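Local coordinates for cellulose binding protein (Clavibacter michiganensis, PDB 4JJO) that forms the two-domain expansin module of a larger, probably cellulose-hydrolysing protein, binds cellulose and is associated with plant cell wall loosening, at residues G5-Y10 against G93-S98; G75-S80 against I97-V102; V179-L184 against T194-Y199; T109-V114 against V127-N132. One frame throughout, in Å; residues are numbered along the deposited sequence.

Contact 1 of 4, residues G5-Y10 against G93-S98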
loop_
_atom_site.group_PDB
_atom_site.type_symbol
_atom_site.label_atom_id
_atom_site.label_comp_id
_atom_site.label_asym_id
_atom_site.label_seq_id
_atom_site.Cartn_x
_atom_site.Cartn_y
_atom_site.Cartn_z
ATOM N N GLY A 5 -9.045 6.638 19.033
ATOM C CA GLY A 5 -7.780 6.332 19.667
ATOM C C GLY A 5 -6.876 7.540 19.757
ATOM O O GLY A 5 -7.317 8.639 20.093
ATOM N N ARG A 6 -5.604 7.337 19.435
ATOM C CA ARG A 6 -4.589 8.360 19.646
ATOM C C ARG A 6 -3.508 8.284 18.583
ATOM O O ARG A 6 -3.370 7.273 17.896
ATOM C CB ARG A 6 -3.963 8.170 21.026
ATOM C CG ARG A 6 -3.364 6.783 21.232
ATOM C CD ARG A 6 -3.136 6.475 22.704
ATOM N NE ARG A 6 -2.398 5.230 22.892
ATOM C CZ ARG A 6 -2.951 4.059 23.196
ATOM N NH1 ARG A 6 -4.263 3.943 23.361
ATOM N NH2 ARG A 6 -2.180 2.991 23.342
ATOM N N ALA A 7 -2.742 9.360 18.447
ATOM C CA ALA A 7 -1.612 9.368 17.528
ATOM C C ALA A 7 -0.364 9.934 18.183
ATOM O O ALA A 7 -0.427 10.905 18.936
ATOM C CB ALA A 7 -1.947 10.166 16.278
ATOM N N THR A 8 0.765 9.291 17.903
ATOM C CA THR A 8 2.079 9.854 18.175
ATOM C C THR A 8 2.702 10.108 16.809
ATOM O O THR A 8 2.032 9.940 15.789
ATOM C CB THR A 8 2.955 8.893 19.002
ATOM O OG1 THR A 8 2.910 7.582 18.426
ATOM C CG2 THR A 8 2.465 8.825 20.447
ATOM N N HIS A 9 3.965 10.516 16.764
ATOM C CA HIS A 9 4.599 10.764 15.473
ATOM C C HIS A 9 5.980 10.137 15.337
ATOM O O HIS A 9 6.671 9.904 16.328
ATOM C CB HIS A 9 4.680 12.266 15.191
ATOM C CG HIS A 9 5.387 13.048 16.252
ATOM N ND1 HIS A 9 6.763 13.129 16.328
ATOM C CD2 HIS A 9 4.911 13.797 17.273
ATOM C CE1 HIS A 9 7.100 13.890 17.351
ATOM N NE2 HIS A 9 5.996 14.310 17.942
ATOM N N TYR A 10 6.359 9.866 14.091
ATOM C CA TYR A 10 7.681 9.351 13.767
ATOM C C TYR A 10 8.043 9.814 12.361
ATOM O O TYR A 10 7.267 10.524 11.717
ATOM C CB TYR A 10 7.703 7.823 13.850
ATOM C CG TYR A 10 7.276 7.124 12.580
ATOM C CD1 TYR A 10 8.158 6.303 11.890
ATOM C CD2 TYR A 10 5.996 7.283 12.072
ATOM C CE1 TYR A 10 7.775 5.658 10.734
ATOM C CE2 TYR A 10 5.605 6.645 10.915
ATOM C CZ TYR A 10 6.499 5.833 10.250
ATOM O OH TYR A 10 6.119 5.189 9.097
ATOM N N GLY A 93 3.184 15.773 21.691
ATOM C CA GLY A 93 3.623 14.418 21.968
ATOM C C GLY A 93 2.593 13.400 21.520
ATOM O O GLY A 93 2.871 12.533 20.691
ATOM N N ILE A 94 1.391 13.512 22.070
ATOM C CA ILE A 94 0.312 12.597 21.741
ATOM C C ILE A 94 -1.002 13.360 21.661
ATOM O O ILE A 94 -1.242 14.277 22.446
ATOM C CB ILE A 94 0.203 11.482 22.794
ATOM C CG1 ILE A 94 -0.874 10.477 22.397
ATOM C CG2 ILE A 94 -0.114 12.068 24.151
ATOM C CD1 ILE A 94 -0.865 9.234 23.231
ATOM N N ILE A 95 -1.843 12.986 20.702
ATOM C CA ILE A 95 -3.132 13.641 20.513
ATOM C C ILE A 95 -4.239 12.617 20.338
ATOM O O ILE A 95 -4.014 11.541 19.791
ATOM C CB ILE A 95 -3.129 14.557 19.274
ATOM C CG1 ILE A 95 -2.624 13.787 18.051
ATOM C CG2 ILE A 95 -2.276 15.781 19.533
ATOM C CD1 ILE A 95 -2.789 14.529 16.744
ATOM N N PRO A 96 -5.449 12.952 20.805
ATOM C CA PRO A 96 -6.594 12.077 20.556
ATOM C C PRO A 96 -7.072 12.231 19.121
ATOM O O PRO A 96 -7.068 13.343 18.586
ATOM C CB PRO A 96 -7.647 12.587 21.541
ATOM C CG PRO A 96 -7.311 14.008 21.755
ATOM C CD PRO A 96 -5.827 14.165 21.552
ATOM N N ILE A 97 -7.472 11.126 18.507
ATOM C CA ILE A 97 -7.907 11.138 17.120
ATOM C C ILE A 97 -9.076 10.188 16.919
ATOM O O ILE A 97 -9.365 9.342 17.770
ATOM C CB ILE A 97 -6.777 10.690 16.168
ATOM C CG1 ILE A 97 -6.334 9.268 16.510
ATOM C CG2 ILE A 97 -5.590 11.638 16.249
ATOM C CD1 ILE A 97 -5.539 8.594 15.421
ATOM N N SER A 98 -9.759 10.350 15.792
ATOM C CA SER A 98 -10.671 9.338 15.289
ATOM C C SER A 98 -10.320 9.131 13.821
ATOM O O SER A 98 -9.851 10.058 13.161
ATOM C CB SER A 98 -12.124 9.784 15.436
ATOM O OG SER A 98 -12.440 10.790 14.492
HETATM O O HOH W 1 5.229 11.504 19.466
#
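A7 and I95 face each other on two antiparallel strands and exchange backbone hydrogen bonds, A7 N to I95 O at 2.9 Å and I95 N to A7 O at 3.1 Å. G5 and I97 form the next such pair, each N giving its hydrogen to the other's O. Between them, R6 and P96 take the non-hydrogen-bonded place, where this ladder needs no N-H from the proline. R6 CA there comes 3.2 Å from I95 O, a CA-H...O contact. The methyl of A7 shares a face of the sheet with I95 and I97, its CB 3.9 Å from I97 CG2. I97 CG1 is set between its own backbone N and carbonyl carbon (chi1 60°), against the R6 backbone, and CD1 ends 3.5 Å from R6 O. On the other face the R6 chain, extended from CG to NE, crosses I94 at a slant, with CD 3.6 Å from I94 CD1. Water 1 carries the ladder one step further, accepting from H9 N and donating to G93 O at 2.8 Å. In the second shell, T8 OG1 is hydrogen-bonded to D78 OD1 and H76 NE2, while the H9 ring stacks on F90 and meets F84 edge-to-face. Strand 76-80 flanks strand 3-10 on its far side, helix 81-87 packs on I95 through F84 and L87, and the ladder closes the six-stranded sheet of the double-psi beta-barrel domain.

Contact 2 of 4, residues G75-S80 against I97-V102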
loop_
_atom_site.group_PDB
_atom_site.type_symbol
_atom_site.label_atom_id
_atom_site.label_comp_id
_atom_site.label_asym_id
_atom_site.label_seq_id
_atom_site.Cartn_x
_atom_site.Cartn_y
_atom_site.Cartn_z
ATOM N N GLY A 75 -6.041 1.320 17.294
ATOM C CA GLY A 75 -6.518 2.664 17.573
ATOM C C GLY A 75 -5.391 3.670 17.735
ATOM O O GLY A 75 -5.622 4.876 17.744
ATOM N N HIS A 76 -4.166 3.170 17.859
ATOM C CA HIS A 76 -3.002 4.030 18.046
ATOM C C HIS A 76 -2.194 4.126 16.757
ATOM O O HIS A 76 -1.519 3.175 16.363
ATOM C CB HIS A 76 -2.130 3.497 19.185
ATOM C CG HIS A 76 -0.845 4.245 19.370
ATOM N ND1 HIS A 76 0.078 3.905 20.338
ATOM C CD2 HIS A 76 -0.325 5.308 18.716
ATOM C CE1 HIS A 76 1.105 4.729 20.273
ATOM N NE2 HIS A 76 0.890 5.591 19.297
ATOM N N LEU A 77 -2.269 5.282 16.105
ATOM C CA LEU A 77 -1.530 5.520 14.874
ATOM C C LEU A 77 -0.189 6.177 15.155
ATOM O O LEU A 77 -0.064 7.004 16.056
ATOM C CB LEU A 77 -2.322 6.426 13.931
ATOM C CG LEU A 77 -3.681 5.967 13.404
ATOM C CD1 LEU A 77 -4.237 7.035 12.474
ATOM C CD2 LEU A 77 -3.576 4.636 12.685
ATOM N N ASP A 78 0.816 5.805 14.373
ATOM C CA ASP A 78 2.098 6.493 14.393
ATOM C C ASP A 78 2.175 7.333 13.125
ATOM O O ASP A 78 2.523 6.838 12.056
ATOM C CB ASP A 78 3.250 5.486 14.459
ATOM C CG ASP A 78 4.422 5.986 15.284
ATOM O OD1 ASP A 78 4.297 7.053 15.919
ATOM O OD2 ASP A 78 5.468 5.301 15.306
ATOM N N LEU A 79 1.832 8.611 13.252
ATOM C CA LEU A 79 1.725 9.497 12.100
ATOM C C LEU A 79 3.075 10.054 11.697
ATOM O O LEU A 79 3.976 10.178 12.522
ATOM C CB LEU A 79 0.793 10.667 12.417
ATOM C CG LEU A 79 -0.688 10.356 12.617
ATOM C CD1 LEU A 79 -1.405 11.596 13.120
ATOM C CD2 LEU A 79 -1.312 9.867 11.323
ATOM N N SER A 80 3.212 10.389 10.418
ATOM C CA SER A 80 4.353 11.165 9.966
ATOM C C SER A 80 4.347 12.470 10.744
ATOM O O SER A 80 3.286 12.960 11.135
ATOM C CB SER A 80 4.250 11.459 8.470
ATOM O OG SER A 80 3.077 12.197 8.181
ATOM N N ILE A 97 -7.472 11.126 18.507
ATOM C CA ILE A 97 -7.907 11.138 17.120
ATOM C C ILE A 97 -9.076 10.188 16.919
ATOM O O ILE A 97 -9.365 9.342 17.770
ATOM C CB ILE A 97 -6.777 10.690 16.168
ATOM C CG1 ILE A 97 -6.334 9.268 16.510
ATOM C CG2 ILE A 97 -5.590 11.638 16.249
ATOM C CD1 ILE A 97 -5.539 8.594 15.421
ATOM N N SER A 98 -9.759 10.350 15.792
ATOM C CA SER A 98 -10.671 9.338 15.289
ATOM C C SER A 98 -10.320 9.131 13.821
ATOM O O SER A 98 -9.851 10.058 13.161
ATOM C CB SER A 98 -12.124 9.784 15.436
ATOM O OG SER A 98 -12.440 10.790 14.492
ATOM N N TYR A 99 -10.517 7.925 13.303
ATOM C CA TYR A 99 -10.197 7.692 11.899
ATOM C C TYR A 99 -11.024 6.612 11.222
ATOM O O TYR A 99 -11.600 5.734 11.865
ATOM C CB TYR A 99 -8.702 7.397 11.710
ATOM C CG TYR A 99 -8.175 6.184 12.445
ATOM C CD1 TYR A 99 -8.070 4.957 11.809
ATOM C CD2 TYR A 99 -7.756 6.273 13.769
ATOM C CE1 TYR A 99 -7.573 3.848 12.468
ATOM C CE2 TYR A 99 -7.257 5.168 14.437
ATOM C CZ TYR A 99 -7.167 3.958 13.780
ATOM O OH TYR A 99 -6.675 2.855 14.439
ATOM N N VAL A 100 -11.075 6.715 9.901
ATOM C CA VAL A 100 -11.742 5.739 9.056
ATOM C C VAL A 100 -10.821 5.385 7.904
ATOM O O VAL A 100 -9.970 6.183 7.512
ATOM C CB VAL A 100 -13.047 6.298 8.456
ATOM C CG1 VAL A 100 -14.097 6.491 9.532
ATOM C CG2 VAL A 100 -12.774 7.602 7.717
ATOM N N THR A 101 -10.990 4.183 7.367
ATOM C CA THR A 101 -10.341 3.819 6.118
ATOM C C THR A 101 -11.157 4.386 4.966
ATOM O O THR A 101 -12.379 4.239 4.925
ATOM C CB THR A 101 -10.220 2.297 5.964
ATOM O OG1 THR A 101 -9.302 1.787 6.938
ATOM C CG2 THR A 101 -9.719 1.938 4.574
ATOM N N VAL A 102 -10.475 5.039 4.034
ATOM C CA VAL A 102 -11.133 5.660 2.898
ATOM C C VAL A 102 -11.506 4.617 1.856
ATOM O O VAL A 102 -10.679 3.794 1.465
ATOM C CB VAL A 102 -10.220 6.705 2.228
ATOM C CG1 VAL A 102 -10.907 7.310 1.014
ATOM C CG2 VAL A 102 -9.822 7.787 3.221
#
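L77 lies over one face of the Y99 ring, and these two side chains share most of the contact. L77 CD1 sits 4.0 Å from the centroid of the Y99 ring and 17° off the normal, a CH-pi contact displaced somewhat toward the rim. The other branch spans the ring toward the phenol end, with L77 CD2 3.8 Å from Y99 CZ. Between the branches, L77 CG is anti to its own carbonyl carbon (chi1 -62°), which sets it over the ring, 3.8 Å from Y99 CE2. The leucine thus meets the ring with its whole forked end. L77 CD1 also meets I97 CD1 at 3.6 Å. I97 and Y99, two residues apart on one strand, therefore grip the same methyl, one with a chain tip and the other with a ring face. At the ring edge, in its plane, stands G75 O, 3.7 Å from Y99 CE2. The hydroxyl reaches further along G75, with Y99 OH 3.1 Å from G75 CA, a tight fit. E41 fixes this corner from outside: its OE1 is hydrogen-bonded to Y99 OH and its OE2 to G75 N, so one carboxylate ties both sides together. Strands 76-80 and 97-101 run at 90° with axes 8.9 Å apart, meeting through side chains in the barrel interior. V35 and V37 of strand 34-38 and V54 of strand 51-56 also touch L77, and T3 of strand 3-10 touches Y99.

Contact 3 of 4, residues V179-L184 against T194-Y199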
loop_
_atom_site.group_PDB
_atom_site.type_symbol
_atom_site.label_atom_id
_atom_site.label_comp_id
_atom_site.label_asym_id
_atom_site.label_seq_id
_atom_site.Cartn_x
_atom_site.Cartn_y
_atom_site.Cartn_z
ATOM N N VAL A 179 -8.924 -6.047 -12.335
ATOM C CA VAL A 179 -8.271 -5.453 -13.491
ATOM C C VAL A 179 -7.298 -6.460 -14.083
ATOM O O VAL A 179 -6.595 -7.161 -13.353
ATOM C CB VAL A 179 -7.501 -4.161 -13.145
ATOM C CG1 VAL A 179 -8.462 -3.062 -12.720
ATOM C CG2 VAL A 179 -6.454 -4.417 -12.070
ATOM N N VAL A 180 -7.270 -6.535 -15.407
ATOM C CA VAL A 180 -6.328 -7.399 -16.104
ATOM C C VAL A 180 -5.307 -6.527 -16.814
ATOM O O VAL A 180 -5.666 -5.650 -17.602
ATOM C CB VAL A 180 -7.038 -8.313 -17.114
ATOM C CG1 VAL A 180 -6.024 -9.087 -17.941
ATOM C CG2 VAL A 180 -7.980 -9.264 -16.386
ATOM N N LEU A 181 -4.035 -6.780 -16.531
ATOM C CA LEU A 181 -2.953 -5.916 -16.977
ATOM C C LEU A 181 -2.007 -6.657 -17.914
ATOM O O LEU A 181 -1.083 -7.332 -17.462
ATOM C CB LEU A 181 -2.175 -5.405 -15.763
ATOM C CG LEU A 181 -3.041 -4.883 -14.612
ATOM C CD1 LEU A 181 -2.201 -4.674 -13.364
ATOM C CD2 LEU A 181 -3.751 -3.600 -15.005
ATOM N N PRO A 182 -2.233 -6.529 -19.229
ATOM C CA PRO A 182 -1.409 -7.213 -20.231
ATOM C C PRO A 182 -0.117 -6.475 -20.573
ATOM O O PRO A 182 0.024 -5.281 -20.309
ATOM C CB PRO A 182 -2.317 -7.226 -21.460
ATOM C CG PRO A 182 -3.120 -5.994 -21.324
ATOM C CD PRO A 182 -3.370 -5.825 -19.850
ATOM N N GLY A 183 0.821 -7.204 -21.164
ATOM C CA GLY A 183 1.993 -6.599 -21.767
ATOM C C GLY A 183 3.056 -6.150 -20.786
ATOM O O GLY A 183 3.986 -5.437 -21.160
ATOM N N LEU A 184 2.929 -6.567 -19.532
ATOM C CA LEU A 184 3.911 -6.210 -18.520
ATOM C C LEU A 184 5.229 -6.915 -18.799
ATOM O O LEU A 184 5.253 -8.047 -19.279
ATOM C CB LEU A 184 3.402 -6.575 -17.128
ATOM C CG LEU A 184 2.176 -5.795 -16.653
ATOM C CD1 LEU A 184 1.715 -6.318 -15.308
ATOM C CD2 LEU A 184 2.478 -4.306 -16.580
ATOM N N THR A 194 0.018 1.593 -15.691
ATOM C CA THR A 194 -0.982 1.116 -16.637
ATOM C C THR A 194 -2.119 2.121 -16.772
ATOM O O THR A 194 -2.145 3.147 -16.092
ATOM C CB THR A 194 -1.586 -0.242 -16.214
ATOM O OG1 THR A 194 -2.603 -0.040 -15.221
ATOM C CG2 THR A 194 -0.511 -1.171 -15.674
ATOM N N ALA A 195 -3.058 1.812 -17.656
ATOM C CA ALA A 195 -4.212 2.667 -17.882
ATOM C C ALA A 195 -5.381 2.259 -16.991
ATOM O O ALA A 195 -6.415 2.925 -16.969
ATOM C CB ALA A 195 -4.624 2.593 -19.337
ATOM N N SER A 196 -5.208 1.169 -16.251
ATOM C CA SER A 196 -6.315 0.556 -15.524
ATOM C C SER A 196 -6.624 1.218 -14.185
ATOM O O SER A 196 -5.734 1.711 -13.489
ATOM C CB SER A 196 -6.043 -0.935 -15.314
ATOM O OG SER A 196 -6.078 -1.622 -16.551
ATOM N N ARG A 197 -7.908 1.214 -13.846
ATOM C CA ARG A 197 -8.407 1.728 -12.578
ATOM C C ARG A 197 -9.487 0.790 -12.060
ATOM O O ARG A 197 -10.203 0.172 -12.844
ATOM C CB ARG A 197 -9.016 3.119 -12.763
ATOM C CG ARG A 197 -8.012 4.242 -12.949
ATOM C CD ARG A 197 -8.725 5.572 -13.140
ATOM N NE ARG A 197 -7.799 6.656 -13.453
ATOM C CZ ARG A 197 -7.126 7.358 -12.548
ATOM N NH1 ARG A 197 -7.263 7.097 -11.255
ATOM N NH2 ARG A 197 -6.307 8.328 -12.936
ATOM N N PHE A 198 -9.605 0.686 -10.740
ATOM C CA PHE A 198 -10.674 -0.094 -10.128
ATOM C C PHE A 198 -11.957 0.723 -10.056
ATOM O O PHE A 198 -13.046 0.166 -9.931
ATOM C CB PHE A 198 -10.269 -0.553 -8.726
ATOM C CG PHE A 198 -9.275 -1.674 -8.722
ATOM C CD1 PHE A 198 -9.695 -2.987 -8.864
ATOM C CD2 PHE A 198 -7.925 -1.420 -8.579
ATOM C CE1 PHE A 198 -8.785 -4.023 -8.862
ATOM C CE2 PHE A 198 -7.009 -2.456 -8.576
ATOM C CZ PHE A 198 -7.441 -3.756 -8.718
ATOM N N TYR A 199 -11.820 2.044 -10.136
ATOM C CA TYR A 199 -12.957 2.956 -10.061
ATOM C C TYR A 199 -12.590 4.279 -10.734
ATOM O O TYR A 199 -11.413 4.616 -10.840
ATOM C CB TYR A 199 -13.356 3.185 -8.602
ATOM C CG TYR A 199 -12.184 3.473 -7.696
ATOM C CD1 TYR A 199 -11.772 4.776 -7.458
ATOM C CD2 TYR A 199 -11.492 2.442 -7.078
ATOM C CE1 TYR A 199 -10.703 5.044 -6.632
ATOM C CE2 TYR A 199 -10.416 2.700 -6.251
ATOM C CZ TYR A 199 -10.027 4.001 -6.031
ATOM O OH TYR A 199 -8.960 4.264 -5.208
HETATM O O HOH W 2 -7.681 -3.674 -16.670
#
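The F198 ring carries V179 over the centre of one face. V179 CG1 is 4.0 Å from the ring centroid and 12° off the normal, a CH-pi contact, while CG2 comes 3.6 Å from F198 CZ. The two side chains cross at about a right angle, and F198 also touches V171 and D173 of strand 167-173 as well as A130. Further along strand 179-182, L181 CD2 nestles against S196, 3.4 Å from OG, and stands 3.7 Å from T194 OG1. That hydroxyl also shapes the turn locally: T194 OG1 accepts from S196 N at 3.1 Å in an ST turn, and is hydrogen-bonded to V110 O as well. Water 2 spans the gap between the chains, donating to V180 O at 3.0 Å and hydrogen-bonded to S196 OG at 2.6 Å. Beyond L181, G183 and L184 form a G1 beta bulge opposite L167 at the corner of the strand. No direct hydrogen bond joins the two segments, so the C-terminal loop is held to this outermost strand by apolar side chains and a water bridge, while several of its polar groups, on T194, R197 and Y199, hydrogen-bond to residues 105-110, ahead of strand 111-114.

Contact 4 of 4, residues T109-V114 against V127-N132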
loop_
_atom_site.group_PDB
_atom_site.type_symbol
_atom_site.label_atom_id
_atom_site.label_comp_id
_atom_site.label_asym_id
_atom_site.label_seq_id
_atom_site.Cartn_x
_atom_site.Cartn_y
_atom_site.Cartn_z
ATOM N N THR A 109 -3.514 5.879 -11.664
ATOM C CA THR A 109 -3.868 4.578 -12.213
ATOM C C THR A 109 -3.022 3.495 -11.560
ATOM O O THR A 109 -2.007 3.782 -10.924
ATOM C CB THR A 109 -3.642 4.532 -13.729
ATOM O OG1 THR A 109 -2.254 4.753 -14.015
ATOM C CG2 THR A 109 -4.486 5.592 -14.428
ATOM N N VAL A 110 -3.449 2.251 -11.724
ATOM C CA VAL A 110 -2.734 1.112 -11.174
ATOM C C VAL A 110 -1.354 0.990 -11.810
ATOM O O VAL A 110 -1.186 1.225 -13.005
ATOM C CB VAL A 110 -3.521 -0.191 -11.412
ATOM C CG1 VAL A 110 -2.694 -1.406 -11.013
ATOM C CG2 VAL A 110 -4.836 -0.158 -10.650
ATOM N N ALA A 111 -0.365 0.645 -10.993
ATOM C CA ALA A 111 0.975 0.364 -11.493
ATOM C C ALA A 111 1.494 -0.919 -10.870
ATOM O O ALA A 111 1.024 -1.345 -9.816
ATOM C CB ALA A 111 1.916 1.521 -11.196
ATOM N N ILE A 112 2.465 -1.531 -11.535
ATOM C CA ILE A 112 3.087 -2.751 -11.045
ATOM C C ILE A 112 4.592 -2.558 -11.009
ATOM O O ILE A 112 5.183 -2.105 -11.991
ATOM C CB ILE A 112 2.782 -3.945 -11.967
ATOM C CG1 ILE A 112 1.278 -4.220 -12.027
ATOM C CG2 ILE A 112 3.537 -5.188 -11.511
ATOM C CD1 ILE A 112 0.641 -4.491 -10.693
ATOM N N ARG A 113 5.210 -2.888 -9.879
ATOM C CA ARG A 113 6.663 -2.921 -9.804
ATOM C C ARG A 113 7.133 -4.341 -9.542
ATOM O O ARG A 113 6.798 -4.943 -8.520
ATOM C CB ARG A 113 7.200 -1.988 -8.715
ATOM C CG ARG A 113 8.716 -2.068 -8.574
ATOM C CD ARG A 113 9.302 -0.964 -7.711
ATOM N NE ARG A 113 8.832 -1.019 -6.329
ATOM C CZ ARG A 113 9.509 -0.554 -5.284
ATOM N NH1 ARG A 113 10.701 0.004 -5.445
ATOM N NH2 ARG A 113 8.993 -0.652 -4.066
ATOM N N VAL A 114 7.900 -4.878 -10.481
ATOM C CA VAL A 114 8.528 -6.171 -10.287
ATOM C C VAL A 114 9.672 -5.989 -9.301
ATOM O O VAL A 114 10.454 -5.047 -9.421
ATOM C CB VAL A 114 9.072 -6.743 -11.606
ATOM C CG1 VAL A 114 9.760 -8.070 -11.358
ATOM C CG2 VAL A 114 7.948 -6.906 -12.617
ATOM N N VAL A 127 1.710 -4.097 -6.183
ATOM C CA VAL A 127 0.623 -3.383 -6.832
ATOM C C VAL A 127 0.448 -2.018 -6.190
ATOM O O VAL A 127 0.227 -1.907 -4.983
ATOM C CB VAL A 127 -0.699 -4.156 -6.740
ATOM C CG1 VAL A 127 -1.795 -3.409 -7.482
ATOM C CG2 VAL A 127 -0.531 -5.558 -7.304
ATOM N N LEU A 128 0.549 -0.981 -7.011
ATOM C CA LEU A 128 0.468 0.387 -6.534
ATOM C C LEU A 128 -0.842 1.029 -6.966
ATOM O O LEU A 128 -1.306 0.823 -8.087
ATOM C CB LEU A 128 1.652 1.187 -7.079
ATOM C CG LEU A 128 3.018 0.596 -6.717
ATOM C CD1 LEU A 128 4.099 1.086 -7.666
ATOM C CD2 LEU A 128 3.369 0.936 -5.280
ATOM N N ASN A 129 -1.443 1.790 -6.057
ATOM C CA ASN A 129 -2.596 2.624 -6.380
ATOM C C ASN A 129 -3.902 1.862 -6.618
ATOM O O ASN A 129 -4.791 2.344 -7.322
ATOM C CB ASN A 129 -2.268 3.494 -7.592
ATOM C CG ASN A 129 -0.958 4.238 -7.430
ATOM O OD1 ASN A 129 -0.657 4.765 -6.359
ATOM N ND2 ASN A 129 -0.163 4.273 -8.490
ATOM N N ALA A 130 -4.022 0.678 -6.029
ATOM C CA ALA A 130 -5.296 -0.032 -6.038
ATOM C C ALA A 130 -6.333 0.753 -5.235
ATOM O O ALA A 130 -7.530 0.679 -5.509
ATOM C CB ALA A 130 -5.133 -1.431 -5.471
ATOM N N GLY A 131 -5.864 1.497 -4.237
ATOM C CA GLY A 131 -6.722 2.356 -3.439
ATOM C C GLY A 131 -7.314 1.652 -2.229
ATOM O O GLY A 131 -7.351 2.210 -1.131
ATOM N N ASN A 132 -7.783 0.426 -2.430
ATOM C CA ASN A 132 -8.340 -0.374 -1.350
ATOM C C ASN A 132 -7.476 -1.612 -1.123
ATOM O O ASN A 132 -6.413 -1.751 -1.733
ATOM C CB ASN A 132 -9.777 -0.787 -1.680
ATOM C CG ASN A 132 -10.648 0.392 -2.074
ATOM O OD1 ASN A 132 -11.094 1.163 -1.227
ATOM N ND2 ASN A 132 -10.899 0.529 -3.371
#
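A111 and L128 form a hydrogen-bonded antiparallel pair that satisfies the backbone N and O of both residues. A111 N donates to L128 O at 3.1 Å, and the return bond from L128 N to A111 O is shorter, 2.9 Å, and almost straight at 176°. L128 O also receives the CA-H of V110, with V110 CA at 3.4 Å. Past the end of strand 127-128 a side chain takes over from the backbone: N129 ND2 donates to T109 O at 3.1 Å, bent at the hydrogen to 144°, and T109 O lies 21° out of the amide plane of N129. Other polar groups look outside the pair. T109 OG1 is hydrogen-bonded to T194 O, so the loop after strand 191-193 is tied to T109. R113 NH2 is hydrogen-bonded to Q126 OE1, whereas its NH1 is hydrogen-bonded to the carbonyl O of I18, in the N-terminal domain. Apolar groups pack on both faces: I112 and V127 lie side by side with I112 CD1 3.7 Å from V127 CG2, and A111 CB meets L128 CB at 4.1 Å on the other. L181 and L184 cover I112, and I191 touches A111 and L128. This is a beta hairpin of strands 111-114 and 124-128 in the expansin C-terminal domain, of the immunoglobulin-like E-set clan.

Overall arrangement
The four contacts fall into two pairs, one in each domain of the expansin module. Contacts 1 and 2, centres about 8 Å apart, share strand 95-101 and residues I97 and S98: the first is the ladder closing the barrel sheet, the second packs its interior. Contacts 3 and 4, centres about 9 Å apart, belong to the C-terminal domain, joined by hydrogen bonds between their segments. Along the chain contacts 1 and 2 close first, then contact 4, then contact 3. Contacts 1 and 3 lie about 37 Å apart, centre to centre, on opposite sides of the chain's centre. Contacts 2 and 4 touch lightly, V102 O lying 3.8 Å from N132 OD1, where the domains meet.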